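Local atomic coordinates of thiosulfate sulfurtransferase TUM1 (Saccharomyces cerevisiae, PDB entry 3UTN), a protein that accepts persulfide sulfur from the desulfurase NFS1 and passes it to UBA4 for 2-thiolation of the wobble uridine in tRNAs. Residues Arg129-Lys141 with Tyr174-Val186. Numbering follows the deposited sequence.
Sequences RCAWTLGVMGHPK and YESSESFQDKEIV. With DMS (dimethyl sulfoxide), chain F.
Trp-132 gives its indole N-H to the carboxylate of Glu-184: NE1 lies 2.7 Å from OE2, which receives it on its anti side and sits nearly in the ring plane. Farther along the same rim, CZ2 meets CG1 of Ile-185 at 3.4 Å, adding an apolar edge. Replacing Trp-132 with a leucine would probably leave OE2 without this donor and open a gap beside Ile-185. Val-136 suits its place because its branches diverge: CG2 lies over one indole face, toward its rim, and against CB of Glu-184 (3.6 Å), while CG1, anti to the backbone N (chi1 170°), reaches the start of helix 181-184. Where helix 127-136 ends, the carbonyl O of Val-136 accepts from N of Phe-180 (2.6 Å), and that of Met-137 accepts from the hydroxyl of Ser-176 (OG to O 2.5 Å). The ending is a Schellman motif with Gly-138 at C-prime; its positive phi is easily reached without a side chain, and a CB there would clash with the carbonyl O of Glu-178. The contact joins a helix of the first rhodanese domain to the chain running into 185-186, an edge strand of the second, catalytic domain's parallel sheet. Beyond the turn, His-139 ND1 and Tyr-174 OH share a hydrogen bond of 2.6 Å, the rings rim to rim with planes 13° apart. Farther out, NE2 of His-139 is hydrogen-bonded to the backbone O of Asp-114, and Lys-292, from helix 286-297, forms a salt bridge with OE2 of Glu-184.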
ATOM      1  N   ARG A 129      -0.382   0.585  -1.650  1.00 18.33           N
ATOM      2  CA  ARG A 129      -1.770   0.342  -1.318  1.00 19.03           C
ATOM      3  C   ARG A 129      -2.577   0.194  -2.589  1.00 18.60           C
ATOM      4  O   ARG A 129      -3.376  -0.725  -2.729  1.00 18.61           O
ATOM      5  CB  ARG A 129      -2.325   1.510  -0.513  1.00 19.88           C
ATOM      6  CG  ARG A 129      -3.823   1.448  -0.333  1.00 20.54           C
ATOM      7  CD  ARG A 129      -4.149   0.439   0.743  1.00 21.37           C
ATOM      8  NE  ARG A 129      -5.571   0.177   0.815  1.00 21.84           N
ATOM      9  CZ  ARG A 129      -6.154  -0.433   1.835  1.00 22.61           C
ATOM     10  NH1 ARG A 129      -5.430  -0.823   2.869  1.00 22.99           N
ATOM     11  NH2 ARG A 129      -7.460  -0.642   1.824  1.00 23.05           N
ATOM     12  N   CYS A 130      -2.358   1.120  -3.511  1.00 18.60           N
ATOM     13  CA  CYS A 130      -3.068   1.119  -4.762  1.00 18.69           C
ATOM     14  C   CYS A 130      -2.706  -0.078  -5.631  1.00 18.10           C
ATOM     15  O   CYS A 130      -3.587  -0.778  -6.117  1.00 17.34           O
ATOM     16  CB  CYS A 130      -2.786   2.395  -5.519  1.00 19.11           C
ATOM     17  SG  CYS A 130      -3.425   2.287  -7.186  1.00 20.74           S
ATOM     18  N   ALA A 131      -1.411  -0.303  -5.835  1.00 17.83           N
ATOM     19  CA  ALA A 131      -0.957  -1.440  -6.631  1.00 17.99           C
ATOM     20  C   ALA A 131      -1.549  -2.700  -6.036  1.00 18.25           C
ATOM     21  O   ALA A 131      -2.079  -3.562  -6.733  1.00 18.79           O
ATOM     22  CB  ALA A 131       0.558  -1.519  -6.635  1.00 17.93           C
ATOM     23  N   TRP A 132      -1.479  -2.773  -4.721  1.00 18.30           N
ATOM     24  CA  TRP A 132      -1.986  -3.903  -4.003  1.00 19.25           C
ATOM     25  C   TRP A 132      -3.468  -4.033  -4.174  1.00 19.45           C
ATOM     26  O   TRP A 132      -3.953  -5.115  -4.441  1.00 19.49           O
ATOM     27  CB  TRP A 132      -1.599  -3.749  -2.567  1.00 19.82           C
ATOM     28  CG  TRP A 132      -2.230  -4.722  -1.649  1.00 20.78           C
ATOM     29  CD1 TRP A 132      -1.881  -6.048  -1.440  1.00 21.04           C
ATOM     30  CD2 TRP A 132      -3.325  -4.459  -0.742  1.00 20.91           C
ATOM     31  NE1 TRP A 132      -2.681  -6.609  -0.489  1.00 21.44           N
ATOM     32  CE2 TRP A 132      -3.569  -5.709  -0.028  1.00 21.27           C
ATOM     33  CE3 TRP A 132      -4.112  -3.356  -0.466  1.00 21.04           C
ATOM     34  CZ2 TRP A 132      -4.560  -5.824   0.917  1.00 21.19           C
ATOM     35  CZ3 TRP A 132      -5.108  -3.484   0.498  1.00 21.15           C
ATOM     36  CH2 TRP A 132      -5.328  -4.691   1.164  1.00 21.14           C
ATOM     37  N   THR A 133      -4.187  -2.924  -4.054  1.00 19.64           N
ATOM     38  CA  THR A 133      -5.633  -2.916  -4.270  1.00 20.52           C
ATOM     39  C   THR A 133      -5.981  -3.432  -5.660  1.00 20.54           C
ATOM     40  O   THR A 133      -6.841  -4.298  -5.813  1.00 21.11           O
ATOM     41  CB  THR A 133      -6.209  -1.509  -4.083  1.00 20.27           C
ATOM     42  OG1 THR A 133      -5.926  -1.078  -2.755  1.00 20.96           O
ATOM     43  CG2 THR A 133      -7.722  -1.501  -4.313  1.00 20.95           C
ATOM     44  N   LEU A 134      -5.306  -2.893  -6.666  1.00 20.53           N
ATOM     45  CA  LEU A 134      -5.467  -3.357  -8.031  1.00 21.06           C
ATOM     46  C   LEU A 134      -5.210  -4.844  -8.121  1.00 21.32           C
ATOM     47  O   LEU A 134      -6.016  -5.585  -8.668  1.00 20.93           O
ATOM     48  CB  LEU A 134      -4.514  -2.610  -8.955  1.00 20.66           C
ATOM     49  CG  LEU A 134      -4.807  -1.118  -9.051  1.00 20.63           C
ATOM     50  CD1 LEU A 134      -3.670  -0.443  -9.785  1.00 20.81           C
ATOM     51  CD2 LEU A 134      -6.135  -0.876  -9.750  1.00 20.80           C
ATOM     52  N   GLY A 135      -4.083  -5.266  -7.560  1.00 21.89           N
ATOM     53  CA  GLY A 135      -3.713  -6.672  -7.523  1.00 22.72           C
ATOM     54  C   GLY A 135      -4.724  -7.496  -6.761  1.00 23.11           C
ATOM     55  O   GLY A 135      -5.164  -8.531  -7.244  1.00 23.78           O
ATOM     56  N   VAL A 136      -5.106  -7.034  -5.573  1.00 23.16           N
ATOM     57  CA  VAL A 136      -6.057  -7.778  -4.754  1.00 23.82           C
ATOM     58  C   VAL A 136      -7.359  -7.928  -5.512  1.00 24.33           C
ATOM     59  O   VAL A 136      -7.978  -8.980  -5.485  1.00 24.94           O
ATOM     60  CB  VAL A 136      -6.307  -7.123  -3.389  1.00 23.68           C
ATOM     61  CG1 VAL A 136      -7.468  -7.793  -2.670  1.00 24.26           C
ATOM     62  CG2 VAL A 136      -5.061  -7.222  -2.537  1.00 23.21           C
ATOM     63  N   MET A 137      -7.739  -6.873  -6.218  1.00 24.13           N
ATOM     64  CA  MET A 137      -8.945  -6.894  -7.009  1.00 25.61           C
ATOM     65  C   MET A 137      -8.758  -7.651  -8.308  1.00 25.55           C
ATOM     66  O   MET A 137      -9.591  -7.568  -9.203  1.00 26.83           O
ATOM     67  CB  MET A 137      -9.426  -5.476  -7.267  1.00 26.37           C
ATOM     68  CG  MET A 137     -10.079  -4.840  -6.059  1.00 28.52           C
ATOM     69  SD  MET A 137     -11.282  -5.939  -5.289  1.00 31.50           S
ATOM     70  CE  MET A 137     -12.525  -6.089  -6.570  1.00 32.07           C
ATOM     71  N   GLY A 138      -7.656  -8.385  -8.398  1.00 25.36           N
ATOM     72  CA  GLY A 138      -7.452  -9.347  -9.461  1.00 25.15           C
ATOM     73  C   GLY A 138      -7.056  -8.726 -10.773  1.00 24.64           C
ATOM     74  O   GLY A 138      -7.165  -9.359 -11.820  1.00 25.88           O
ATOM     75  N   HIS A 139      -6.598  -7.482 -10.743  1.00 23.53           N
ATOM     76  CA  HIS A 139      -6.137  -6.911 -11.982  1.00 22.93           C
ATOM     77  C   HIS A 139      -4.920  -7.664 -12.413  1.00 22.46           C
ATOM     78  O   HIS A 139      -3.985  -7.814 -11.636  1.00 22.67           O
ATOM     79  CB  HIS A 139      -5.864  -5.431 -11.891  1.00 22.28           C
ATOM     80  CG  HIS A 139      -5.676  -4.808 -13.235  1.00 21.70           C
ATOM     81  ND1 HIS A 139      -6.702  -4.397 -13.974  1.00 21.57           N
ATOM     82  CD2 HIS A 139      -4.536  -4.611 -13.995  1.00 21.62           C
ATOM     83  CE1 HIS A 139      -6.250  -3.914 -15.136  1.00 21.80           C
ATOM     84  NE2 HIS A 139      -4.924  -4.049 -15.150  1.00 21.92           N
ATOM     85  N   PRO A 140      -4.938  -8.190 -13.650  1.00 23.22           N
ATOM     86  CA  PRO A 140      -3.946  -9.152 -14.101  1.00 23.15           C
ATOM     87  C   PRO A 140      -2.534  -8.597 -14.027  1.00 23.03           C
ATOM     88  O   PRO A 140      -1.641  -9.254 -13.506  1.00 22.95           O
ATOM     89  CB  PRO A 140      -4.347  -9.409 -15.554  1.00 23.37           C
ATOM     90  CG  PRO A 140      -5.814  -9.174 -15.575  1.00 23.68           C
ATOM     91  CD  PRO A 140      -6.004  -8.002 -14.648  1.00 23.40           C
ATOM     92  N   LYS A 141      -2.344  -7.388 -14.537  1.00 23.19           N
ATOM     93  CA  LYS A 141      -1.007  -6.852 -14.663  1.00 22.94           C
ATOM     94  C   LYS A 141      -0.916  -5.542 -13.936  1.00 22.08           C
ATOM     95  O   LYS A 141      -1.462  -4.523 -14.360  1.00 21.04           O
ATOM     96  CB  LYS A 141      -0.610  -6.729 -16.130  1.00 24.78           C
ATOM     97  CG  LYS A 141      -0.566  -8.079 -16.842  1.00 25.38           C
ATOM     98  CD  LYS A 141      -0.472  -7.928 -18.352  1.00 26.76           C
ATOM     99  CE  LYS A 141      -1.727  -7.313 -18.950  1.00 28.09           C
ATOM    100  NZ  LYS A 141      -2.972  -8.105 -18.720  1.00 28.01           N
ATOM    101  N   TYR A 174     -15.053  -2.142 -16.557  1.00 32.30           N
ATOM    102  CA  TYR A 174     -14.117  -2.985 -15.864  1.00 30.05           C
ATOM    103  C   TYR A 174     -14.848  -3.773 -14.808  1.00 29.78           C
ATOM    104  O   TYR A 174     -15.591  -3.219 -13.999  1.00 29.90           O
ATOM    105  CB  TYR A 174     -13.055  -2.133 -15.203  1.00 28.18           C
ATOM    106  CG  TYR A 174     -11.951  -2.924 -14.550  1.00 26.55           C
ATOM    107  CD1 TYR A 174     -10.710  -3.033 -15.158  1.00 26.18           C
ATOM    108  CD2 TYR A 174     -12.145  -3.546 -13.319  1.00 26.33           C
ATOM    109  CE1 TYR A 174      -9.691  -3.740 -14.560  1.00 25.93           C
ATOM    110  CE2 TYR A 174     -11.131  -4.258 -12.714  1.00 25.65           C
ATOM    111  CZ  TYR A 174      -9.906  -4.345 -13.340  1.00 25.62           C
ATOM    112  OH  TYR A 174      -8.894  -5.044 -12.751  1.00 25.02           O
ATOM    113  N   GLU A 175     -14.616  -5.072 -14.804  1.00 31.01           N
ATOM    114  CA  GLU A 175     -15.227  -5.914 -13.809  1.00 32.84           C
ATOM    115  C   GLU A 175     -14.216  -6.917 -13.322  1.00 31.85           C
ATOM    116  O   GLU A 175     -13.784  -7.791 -14.071  1.00 31.17           O
ATOM    117  CB  GLU A 175     -16.455  -6.612 -14.384  1.00 35.17           C
ATOM    118  CG  GLU A 175     -17.332  -7.258 -13.331  1.00 38.87           C
ATOM    119  CD  GLU A 175     -18.653  -7.726 -13.893  1.00 40.85           C
ATOM    120  OE1 GLU A 175     -19.100  -7.155 -14.913  1.00 41.77           O
ATOM    121  OE2 GLU A 175     -19.240  -8.662 -13.309  1.00 43.71           O
ATOM    122  N   SER A 176     -13.827  -6.768 -12.062  1.00 31.74           N
ATOM    123  CA  SER A 176     -12.942  -7.720 -11.424  1.00 32.40           C
ATOM    124  C   SER A 176     -13.583  -9.097 -11.491  1.00 33.17           C
ATOM    125  O   SER A 176     -14.702  -9.291 -11.020  1.00 33.93           O
ATOM    126  CB  SER A 176     -12.696  -7.324  -9.973  1.00 31.72           C
ATOM    127  OG  SER A 176     -11.947  -8.327  -9.311  1.00 32.23           O
ATOM    128  N   SER A 177     -12.879 -10.038 -12.106  1.00 34.30           N
ATOM    129  CA  SER A 177     -13.380 -11.398 -12.258  1.00 35.52           C
ATOM    130  C   SER A 177     -13.012 -12.219 -11.032  1.00 35.77           C
ATOM    131  O   SER A 177     -13.660 -13.216 -10.716  1.00 36.04           O
ATOM    132  CB  SER A 177     -12.798 -12.036 -13.518  1.00 35.99           C
ATOM    133  OG  SER A 177     -11.387 -12.095 -13.447  1.00 38.05           O
ATOM    134  N   GLU A 178     -11.962 -11.781 -10.348  1.00 35.48           N
ATOM    135  CA  GLU A 178     -11.476 -12.443  -9.151  1.00 35.09           C
ATOM    136  C   GLU A 178     -10.876 -11.407  -8.226  1.00 34.33           C
ATOM    137  O   GLU A 178     -10.418 -10.349  -8.662  1.00 33.96           O
ATOM    138  CB  GLU A 178     -10.420 -13.497  -9.499  1.00 36.91           C
ATOM    139  CG  GLU A 178      -9.280 -12.974 -10.363  1.00 38.76           C
ATOM    140  CD  GLU A 178      -8.209 -14.011 -10.639  1.00 40.33           C
ATOM    141  OE1 GLU A 178      -7.286 -13.711 -11.428  1.00 42.75           O
ATOM    142  OE2 GLU A 178      -8.277 -15.119 -10.067  1.00 40.54           O
ATOM    143  N   SER A 179     -10.889 -11.707  -6.942  1.00 32.65           N
ATOM    144  CA  SER A 179     -10.221 -10.848  -5.995  1.00 33.27           C
ATOM    145  C   SER A 179      -9.561 -11.707  -4.940  1.00 32.64           C
ATOM    146  O   SER A 179      -9.871 -12.894  -4.805  1.00 32.67           O
ATOM    147  CB  SER A 179     -11.186  -9.820  -5.405  1.00 33.54           C
ATOM    148  OG  SER A 179     -12.251 -10.449  -4.726  1.00 36.02           O
ATOM    149  N   PHE A 180      -8.632 -11.111  -4.207  1.00 31.53           N
ATOM    150  CA  PHE A 180      -7.780 -11.880  -3.331  1.00 31.00           C
ATOM    151  C   PHE A 180      -7.796 -11.359  -1.903  1.00 30.63           C
ATOM    152  O   PHE A 180      -6.837 -11.562  -1.163  1.00 29.87           O
ATOM    153  CB  PHE A 180      -6.362 -11.929  -3.903  1.00 30.93           C
ATOM    154  CG  PHE A 180      -6.304 -12.463  -5.305  1.00 32.10           C
ATOM    155  CD1 PHE A 180      -6.418 -13.826  -5.547  1.00 32.59           C
ATOM    156  CD2 PHE A 180      -6.175 -11.602  -6.390  1.00 31.55           C
ATOM    157  CE1 PHE A 180      -6.380 -14.325  -6.840  1.00 33.29           C
ATOM    158  CE2 PHE A 180      -6.136 -12.094  -7.684  1.00 32.27           C
ATOM    159  CZ  PHE A 180      -6.239 -13.457  -7.910  1.00 33.24           C
ATOM    160  N   GLN A 181      -8.891 -10.702  -1.521  1.00 30.86           N
ATOM    161  CA  GLN A 181      -9.043 -10.181  -0.158  1.00 32.43           C
ATOM    162  C   GLN A 181      -8.782 -11.277   0.859  1.00 32.94           C
ATOM    163  O   GLN A 181      -8.079 -11.063   1.844  1.00 32.61           O
ATOM    164  CB  GLN A 181     -10.436  -9.596   0.077  1.00 33.53           C
ATOM    165  CG  GLN A 181     -10.761  -8.367  -0.754  1.00 33.96           C
ATOM    166  CD  GLN A 181     -11.449  -8.720  -2.050  1.00 34.93           C
ATOM    167  OE1 GLN A 181     -11.162  -9.754  -2.661  1.00 35.80           O
ATOM    168  NE2 GLN A 181     -12.370  -7.869  -2.475  1.00 34.81           N
ATOM    169  N   ASP A 182      -9.348 -12.452   0.602  1.00 34.11           N
ATOM    170  CA  ASP A 182      -9.180 -13.613   1.473  1.00 35.57           C
ATOM    171  C   ASP A 182      -7.712 -13.981   1.688  1.00 34.05           C
ATOM    172  O   ASP A 182      -7.325 -14.390   2.778  1.00 34.53           O
ATOM    173  CB  ASP A 182      -9.969 -14.814   0.926  1.00 39.02           C
ATOM    174  CG  ASP A 182      -9.540 -15.222  -0.486  1.00 42.26           C
ATOM    175  OD1 ASP A 182      -8.901 -14.410  -1.200  1.00 44.27           O
ATOM    176  OD2 ASP A 182      -9.851 -16.367  -0.888  1.00 44.89           O
ATOM    177  N   LYS A 183      -6.899 -13.838   0.645  1.00 32.52           N
ATOM    178  CA  LYS A 183      -5.484 -14.174   0.731  1.00 31.09           C
ATOM    179  C   LYS A 183      -4.641 -12.992   1.182  1.00 29.28           C
ATOM    180  O   LYS A 183      -3.475 -13.151   1.537  1.00 28.82           O
ATOM    181  CB  LYS A 183      -4.967 -14.673  -0.622  1.00 33.69           C
ATOM    182  CG  LYS A 183      -5.239 -16.145  -0.896  1.00 35.92           C
ATOM    183  CD  LYS A 183      -4.460 -16.637  -2.111  1.00 37.75           C
ATOM    184  CE  LYS A 183      -5.121 -16.227  -3.420  1.00 38.55           C
ATOM    185  NZ  LYS A 183      -4.261 -16.496  -4.608  1.00 39.15           N
ATOM    186  N   GLU A 184      -5.228 -11.803   1.158  1.00 27.06           N
ATOM    187  CA  GLU A 184      -4.438 -10.581   1.233  1.00 26.00           C
ATOM    188  C   GLU A 184      -4.793  -9.696   2.394  1.00 25.26           C
ATOM    189  O   GLU A 184      -3.983  -8.886   2.834  1.00 24.93           O
ATOM    190  CB  GLU A 184      -4.605  -9.797  -0.058  1.00 24.92           C
ATOM    191  CG  GLU A 184      -3.896 -10.453  -1.220  1.00 25.84           C
ATOM    192  CD  GLU A 184      -2.398 -10.312  -1.100  1.00 26.24           C
ATOM    193  OE1 GLU A 184      -1.685 -11.269  -1.435  1.00 27.48           O
ATOM    194  OE2 GLU A 184      -1.941  -9.240  -0.660  1.00 26.18           O
ATOM    195  N   ILE A 185      -6.024  -9.834   2.863  1.00 25.04           N
ATOM    196  CA  ILE A 185      -6.551  -8.939   3.865  1.00 25.58           C
ATOM    197  C   ILE A 185      -6.944  -9.747   5.075  1.00 26.22           C
ATOM    198  O   ILE A 185      -7.746 -10.676   4.981  1.00 27.31           O
ATOM    199  CB  ILE A 185      -7.768  -8.155   3.337  1.00 24.95           C
ATOM    200  CG1 ILE A 185      -7.351  -7.295   2.146  1.00 24.89           C
ATOM    201  CG2 ILE A 185      -8.399  -7.320   4.445  1.00 24.66           C
ATOM    202  CD1 ILE A 185      -8.485  -6.622   1.423  1.00 25.11           C
ATOM    203  N   VAL A 186      -6.355  -9.398   6.208  1.00 26.41           N
ATOM    204  CA  VAL A 186      -6.788  -9.952   7.467  1.00 26.82           C
ATOM    205  C   VAL A 186      -7.923  -9.070   7.926  1.00 26.73           C
ATOM    206  O   VAL A 186      -7.796  -7.850   7.961  1.00 26.44           O
ATOM    207  CB  VAL A 186      -5.690  -9.936   8.535  1.00 26.95           C
ATOM    208  CG1 VAL A 186      -6.068 -10.881   9.659  0.98 26.74           C
ATOM    209  CG2 VAL A 186      -4.357 -10.337   7.934  0.88 26.97           C
TER
HETATM  210  S   DMS F 405     -12.458 -13.327  -1.842  1.00 68.67           S
HETATM  211  O   DMS F 405     -11.070 -13.012  -2.282  1.00 64.65           O
HETATM  212  C1  DMS F 405     -13.234 -11.895  -1.297  1.00 65.24           C
HETATM  213  C2  DMS F 405     -13.429 -13.695  -3.224  1.00 66.82           C
HETATM  214  O   HOH W   1      -9.667  -7.135 -11.758  1.00 29.09           O
HETATM  215  O   HOH W   2     -10.380  -9.598 -12.581  1.00 32.73           O
HETATM  216  O   HOH W   3      -8.169 -11.370 -13.028  1.00 36.23           O
HETATM  217  O   HOH W   4      -4.826 -11.778 -11.313  1.00 48.44           O